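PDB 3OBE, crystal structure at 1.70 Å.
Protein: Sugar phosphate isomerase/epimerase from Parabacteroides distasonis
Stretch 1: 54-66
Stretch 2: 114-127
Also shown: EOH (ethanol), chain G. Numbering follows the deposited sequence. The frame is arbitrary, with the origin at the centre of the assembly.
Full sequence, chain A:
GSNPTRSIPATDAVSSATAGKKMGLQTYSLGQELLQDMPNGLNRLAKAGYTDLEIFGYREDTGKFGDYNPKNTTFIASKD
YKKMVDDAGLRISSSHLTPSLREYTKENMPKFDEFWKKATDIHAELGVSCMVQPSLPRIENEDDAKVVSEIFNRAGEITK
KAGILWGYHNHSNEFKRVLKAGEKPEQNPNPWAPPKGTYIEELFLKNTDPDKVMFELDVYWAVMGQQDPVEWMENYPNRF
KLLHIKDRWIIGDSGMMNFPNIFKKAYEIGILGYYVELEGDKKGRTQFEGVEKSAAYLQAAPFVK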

# COMPACT_ATOMS: atom_id res chain seq x y z
N GLU A 54 -1.15 -5.82 5.21
CA GLU A 54 -2.04 -4.93 4.48
C GLU A 54 -2.96 -5.81 3.66
O GLU A 54 -2.49 -6.67 2.89
CB GLU A 54 -1.25 -3.95 3.59
CG GLU A 54 -2.12 -2.99 2.78
CD GLU A 54 -1.27 -2.11 1.92
OE1 GLU A 54 -0.72 -2.66 0.95
OE2 GLU A 54 -1.14 -0.88 2.23
N ILE A 55 -4.26 -5.71 3.92
CA ILE A 55 -5.22 -6.64 3.32
C ILE A 55 -5.89 -6.00 2.08
O ILE A 55 -5.45 -4.96 1.58
CB ILE A 55 -6.22 -7.17 4.38
CG1 ILE A 55 -7.05 -6.04 4.96
CG2 ILE A 55 -5.42 -7.97 5.49
CD1 ILE A 55 -8.25 -6.52 5.73
N PHE A 56 -6.91 -6.69 1.59
CA PHE A 56 -7.63 -6.32 0.39
C PHE A 56 -9.01 -6.95 0.51
O PHE A 56 -9.26 -7.76 1.38
CB PHE A 56 -6.86 -6.81 -0.85
CG PHE A 56 -6.85 -8.29 -1.00
CD1 PHE A 56 -5.93 -9.06 -0.33
CD2 PHE A 56 -7.80 -8.92 -1.81
CE1 PHE A 56 -5.93 -10.46 -0.48
CE2 PHE A 56 -7.80 -10.32 -1.95
CZ PHE A 56 -6.87 -11.07 -1.28
N GLY A 57 -9.89 -6.61 -0.42
CA GLY A 57 -11.11 -7.40 -0.60
C GLY A 57 -12.37 -6.81 0.02
O GLY A 57 -13.41 -7.44 0.04
N TYR A 58 -12.26 -5.62 0.59
CA TYR A 58 -13.40 -4.96 1.22
C TYR A 58 -14.55 -4.89 0.24
O TYR A 58 -14.35 -4.53 -0.89
CB TYR A 58 -13.02 -3.53 1.61
CG TYR A 58 -14.19 -2.71 2.13
CD1 TYR A 58 -14.74 -2.94 3.39
CD2 TYR A 58 -14.79 -1.73 1.35
CE1 TYR A 58 -15.80 -2.20 3.85
CE2 TYR A 58 -15.85 -0.97 1.81
CZ TYR A 58 -16.35 -1.20 3.06
OH TYR A 58 -17.42 -0.47 3.55
N ARG A 59 -15.76 -5.22 0.68
CA ARG A 59 -16.94 -5.13 -0.21
C ARG A 59 -17.87 -4.09 0.37
O ARG A 59 -18.29 -4.23 1.51
CB ARG A 59 -17.68 -6.47 -0.28
CG ARG A 59 -16.90 -7.60 -0.93
CD ARG A 59 -16.90 -7.50 -2.45
N GLU A 60 -18.18 -3.05 -0.39
CA GLU A 60 -18.95 -1.94 0.15
C GLU A 60 -20.41 -2.28 0.40
O GLU A 60 -21.06 -1.63 1.19
CB GLU A 60 -18.82 -0.69 -0.74
CG GLU A 60 -19.59 -0.76 -2.01
CD GLU A 60 -19.07 0.24 -3.01
OE1 GLU A 60 -17.92 0.12 -3.47
OE2 GLU A 60 -19.82 1.19 -3.30
N ASP A 61 -20.96 -3.31 -0.24
CA ASP A 61 -22.39 -3.62 -0.02
C ASP A 61 -22.58 -4.30 1.33
O ASP A 61 -23.50 -3.93 2.08
CB ASP A 61 -23.01 -4.45 -1.16
CG ASP A 61 -22.29 -5.75 -1.43
OD1 ASP A 61 -21.05 -5.86 -1.25
OD2 ASP A 61 -22.99 -6.71 -1.84
N THR A 62 -21.69 -5.26 1.65
CA THR A 62 -21.80 -6.04 2.88
C THR A 62 -20.90 -5.57 4.00
O THR A 62 -21.10 -5.95 5.14
CB THR A 62 -21.45 -7.52 2.61
OG1 THR A 62 -20.12 -7.62 2.11
CG2 THR A 62 -22.45 -8.14 1.61
N GLY A 63 -19.87 -4.80 3.68
CA GLY A 63 -18.89 -4.43 4.68
C GLY A 63 -17.94 -5.54 5.12
O GLY A 63 -17.20 -5.35 6.09
N LYS A 64 -17.93 -6.65 4.40
CA LYS A 64 -17.05 -7.78 4.73
C LYS A 64 -15.90 -7.84 3.73
O LYS A 64 -15.84 -7.02 2.79
CB LYS A 64 -17.87 -9.08 4.76
CG LYS A 64 -18.84 -9.08 5.89
CD LYS A 64 -19.43 -10.44 6.09
CE LYS A 64 -20.60 -10.41 7.00
NZ LYS A 64 -21.26 -11.76 6.98
N PHE A 65 -14.97 -8.77 3.96
CA PHE A 65 -13.78 -8.90 3.15
C PHE A 65 -13.80 -10.28 2.54
O PHE A 65 -14.11 -11.26 3.23
CB PHE A 65 -12.49 -8.75 4.01
CG PHE A 65 -12.39 -7.40 4.70
CD1 PHE A 65 -13.06 -7.16 5.89
CD2 PHE A 65 -11.70 -6.38 4.11
CE1 PHE A 65 -13.01 -5.92 6.48
CE2 PHE A 65 -11.63 -5.11 4.71
CZ PHE A 65 -12.26 -4.88 5.87
N GLY A 66 -13.50 -10.37 1.26
CA GLY A 66 -13.41 -11.68 0.62
C GLY A 66 -12.44 -11.60 -0.53
O GLY A 66 -12.05 -10.53 -0.94
N GLU A 114 -19.89 8.77 1.08
CA GLU A 114 -20.65 7.66 1.71
C GLU A 114 -19.85 6.37 1.73
O GLU A 114 -19.81 5.68 2.75
CB GLU A 114 -22.02 7.43 1.04
CG GLU A 114 -22.99 8.57 1.29
CD GLU A 114 -23.17 8.91 2.79
OE1 GLU A 114 -23.33 7.95 3.60
OE2 GLU A 114 -23.11 10.11 3.16
N PHE A 115 -19.15 6.10 0.63
CA PHE A 115 -18.27 4.94 0.55
C PHE A 115 -17.24 5.02 1.66
O PHE A 115 -17.02 4.04 2.40
CB PHE A 115 -17.54 4.88 -0.80
CG PHE A 115 -16.48 3.82 -0.85
CD1 PHE A 115 -16.80 2.51 -1.21
CD2 PHE A 115 -15.15 4.10 -0.49
CE1 PHE A 115 -15.83 1.51 -1.21
CE2 PHE A 115 -14.18 3.13 -0.49
CZ PHE A 115 -14.51 1.81 -0.83
N TRP A 116 -16.56 6.16 1.73
CA TRP A 116 -15.43 6.27 2.68
C TRP A 116 -15.89 6.28 4.13
O TRP A 116 -15.19 5.78 5.00
CB TRP A 116 -14.54 7.46 2.33
CG TRP A 116 -13.73 7.20 1.09
CD1 TRP A 116 -13.86 7.79 -0.13
CD2 TRP A 116 -12.70 6.21 0.93
NE1 TRP A 116 -13.00 7.25 -1.03
CE2 TRP A 116 -12.26 6.28 -0.42
CE3 TRP A 116 -12.10 5.28 1.78
CZ2 TRP A 116 -11.24 5.46 -0.90
CZ3 TRP A 116 -11.14 4.46 1.30
CH2 TRP A 116 -10.72 4.54 -0.06
N LYS A 117 -17.07 6.87 4.40
CA LYS A 117 -17.61 6.88 5.77
C LYS A 117 -17.89 5.44 6.23
O LYS A 117 -17.48 5.01 7.33
CB LYS A 117 -18.86 7.75 5.88
CG LYS A 117 -18.62 9.21 5.84
CD LYS A 117 -19.96 9.96 5.77
CE LYS A 117 -19.78 11.47 5.82
NZ LYS A 117 -21.10 12.14 6.05
N LYS A 118 -18.58 4.67 5.41
CA LYS A 118 -18.90 3.32 5.80
C LYS A 118 -17.65 2.47 5.93
O LYS A 118 -17.48 1.70 6.93
CB LYS A 118 -19.90 2.68 4.81
CG LYS A 118 -20.16 1.24 5.10
CD LYS A 118 -21.30 0.68 4.24
CE LYS A 118 -21.64 -0.76 4.64
NZ LYS A 118 -22.03 -0.86 6.07
N ALA A 119 -16.74 2.62 4.96
CA ALA A 119 -15.51 1.87 5.00
C ALA A 119 -14.70 2.20 6.25
O ALA A 119 -14.11 1.30 6.83
CB ALA A 119 -14.66 2.11 3.75
N THR A 120 -14.71 3.47 6.68
CA THR A 120 -13.94 3.88 7.86
C THR A 120 -14.52 3.21 9.11
O THR A 120 -13.76 2.69 9.94
CB THR A 120 -13.94 5.40 8.02
OG1 THR A 120 -13.30 5.98 6.85
CG2 THR A 120 -13.27 5.83 9.34
N ASP A 121 -15.84 3.18 9.22
CA ASP A 121 -16.50 2.55 10.38
C ASP A 121 -16.05 1.07 10.50
O ASP A 121 -15.74 0.56 11.59
CB ASP A 121 -18.01 2.67 10.26
CG ASP A 121 -18.52 4.10 10.52
OD1 ASP A 121 -17.79 4.94 11.09
OD2 ASP A 121 -19.66 4.36 10.13
N ILE A 122 -16.01 0.39 9.36
CA ILE A 122 -15.63 -1.04 9.33
C ILE A 122 -14.16 -1.20 9.64
O ILE A 122 -13.77 -2.09 10.38
CB ILE A 122 -15.95 -1.67 7.96
CG1 ILE A 122 -17.47 -1.72 7.73
CG2 ILE A 122 -15.27 -3.06 7.76
CD1 ILE A 122 -18.22 -2.70 8.62
N HIS A 123 -13.33 -0.31 9.11
CA HIS A 123 -11.89 -0.44 9.30
C HIS A 123 -11.47 0.01 10.69
O HIS A 123 -10.43 -0.45 11.21
CB HIS A 123 -11.11 0.33 8.21
CG HIS A 123 -11.05 -0.40 6.89
ND1 HIS A 123 -12.14 -0.47 6.05
CD2 HIS A 123 -10.06 -1.13 6.30
CE1 HIS A 123 -11.82 -1.19 4.99
NE2 HIS A 123 -10.56 -1.58 5.10
N ALA A 124 -12.27 0.86 11.34
CA ALA A 124 -12.00 1.20 12.76
C ALA A 124 -12.19 -0.06 13.61
O ALA A 124 -11.39 -0.39 14.52
CB ALA A 124 -12.89 2.37 13.21
N GLU A 125 -13.23 -0.82 13.30
CA GLU A 125 -13.45 -2.10 13.97
C GLU A 125 -12.26 -3.05 13.75
O GLU A 125 -11.86 -3.77 14.67
CB GLU A 125 -14.71 -2.81 13.43
CG GLU A 125 -16.08 -2.25 13.67
CD GLU A 125 -17.17 -3.12 12.94
OE1 GLU A 125 -16.93 -3.62 11.81
OE2 GLU A 125 -18.24 -3.34 13.50
N LEU A 126 -11.74 -3.06 12.53
CA LEU A 126 -10.64 -3.93 12.12
C LEU A 126 -9.33 -3.52 12.83
O LEU A 126 -8.48 -4.37 13.05
CB LEU A 126 -10.47 -3.89 10.60
CG LEU A 126 -9.54 -4.87 9.90
CD1 LEU A 126 -10.02 -6.34 10.14
CD2 LEU A 126 -9.43 -4.53 8.41
N GLY A 127 -9.22 -2.23 13.21
CA GLY A 127 -8.10 -1.70 13.99
C GLY A 127 -6.91 -1.30 13.14
O GLY A 127 -5.79 -1.21 13.65
C1 EOH G . -9.31 -10.65 1.78
C2 EOH G . -8.96 -12.10 1.66
O EOH G . -8.78 -10.02 2.92
O HOH W 1 -18.19 1.52 1.91

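The end of a strand and the loop after it pack against one side of a helix through apolar and aromatic side chains, with no direct hydrogen bond between the two stretches and one water bridging them.

Tyr-58 lies at the heart of the contact and has the largest area covered by the helix of any residue here. Its CA-to-CB bond points toward the helix, and with chi1 in the t rotamer the ring reaches Phe-115, Ala-119, Ile-122 and His-123. At the edge of the ring, near its plane, lie Phe-115 CE1, 3.9 Å from Tyr-58 CE2, and Ile-122 CG2, 4.0 Å from Tyr-58 CE1. The small side chain of Ala-119 lets the phenol come close to the helix backbone: Tyr-58 OH is 3.4 Å from Ala-119 CA, and Tyr-58 CZ is 3.8 Å from Ala-119 CB. A hydroxyl in such apolar company needs a polar partner, and water 1 provides one, lying 2.7 Å from Tyr-58 OH and donating to Phe-115 O at 2.8 Å.

Further along the helix, Phe-65 turns the edge of its ring toward the face of His-123, with the planes at 78°. The imidazole is held in place by its own helix, since His-123 ND1 donates to Ala-119 O at 2.8 Å, while NE2 is bonded elsewhere in the structure. With its polar atoms thus engaged, the ring can serve as a packing surface for both Phe-65 and Tyr-58. Leu-126, near the end of the helix, fills the space beside Phe-65 and Ile-55: its CD2 is 3.8 Å from Phe-65 CZ and 3.5 Å from Ile-55 CD1. Branched aliphatic side chains suit this buried corner, where they offer bulk without polar groups to satisfy.

Ile-122, whose CG2 touches Tyr-58, also lies with that atom 3.9 Å from Phe-65 CE1 and 3.4 Å from Gly-63 O. Gly-63 suits the turn twice over: its positive phi favours glycine, and an ideal CB would come within 3.3 Å of Ile-122 CD1, a tight fit. The turn is braced by backbone hydrogen bonds from Gly-63 N to Arg-59 O (2.7 Å) and from Arg-59 N to Lys-64 O (2.8 Å).

At the margin, the long chain of Lys-118, extended through chi3 and turned at chi4 (p), contributes its methylenes, with CG 3.6 Å from Tyr-58 OH and CE 3.6 Å from Glu-60 O, while its position remains exposed, as suits a charged residue. Glu-60 OE1 approaches Phe-115 CE1 at 3.4 Å and finds its hydrogen bond elsewhere in the structure.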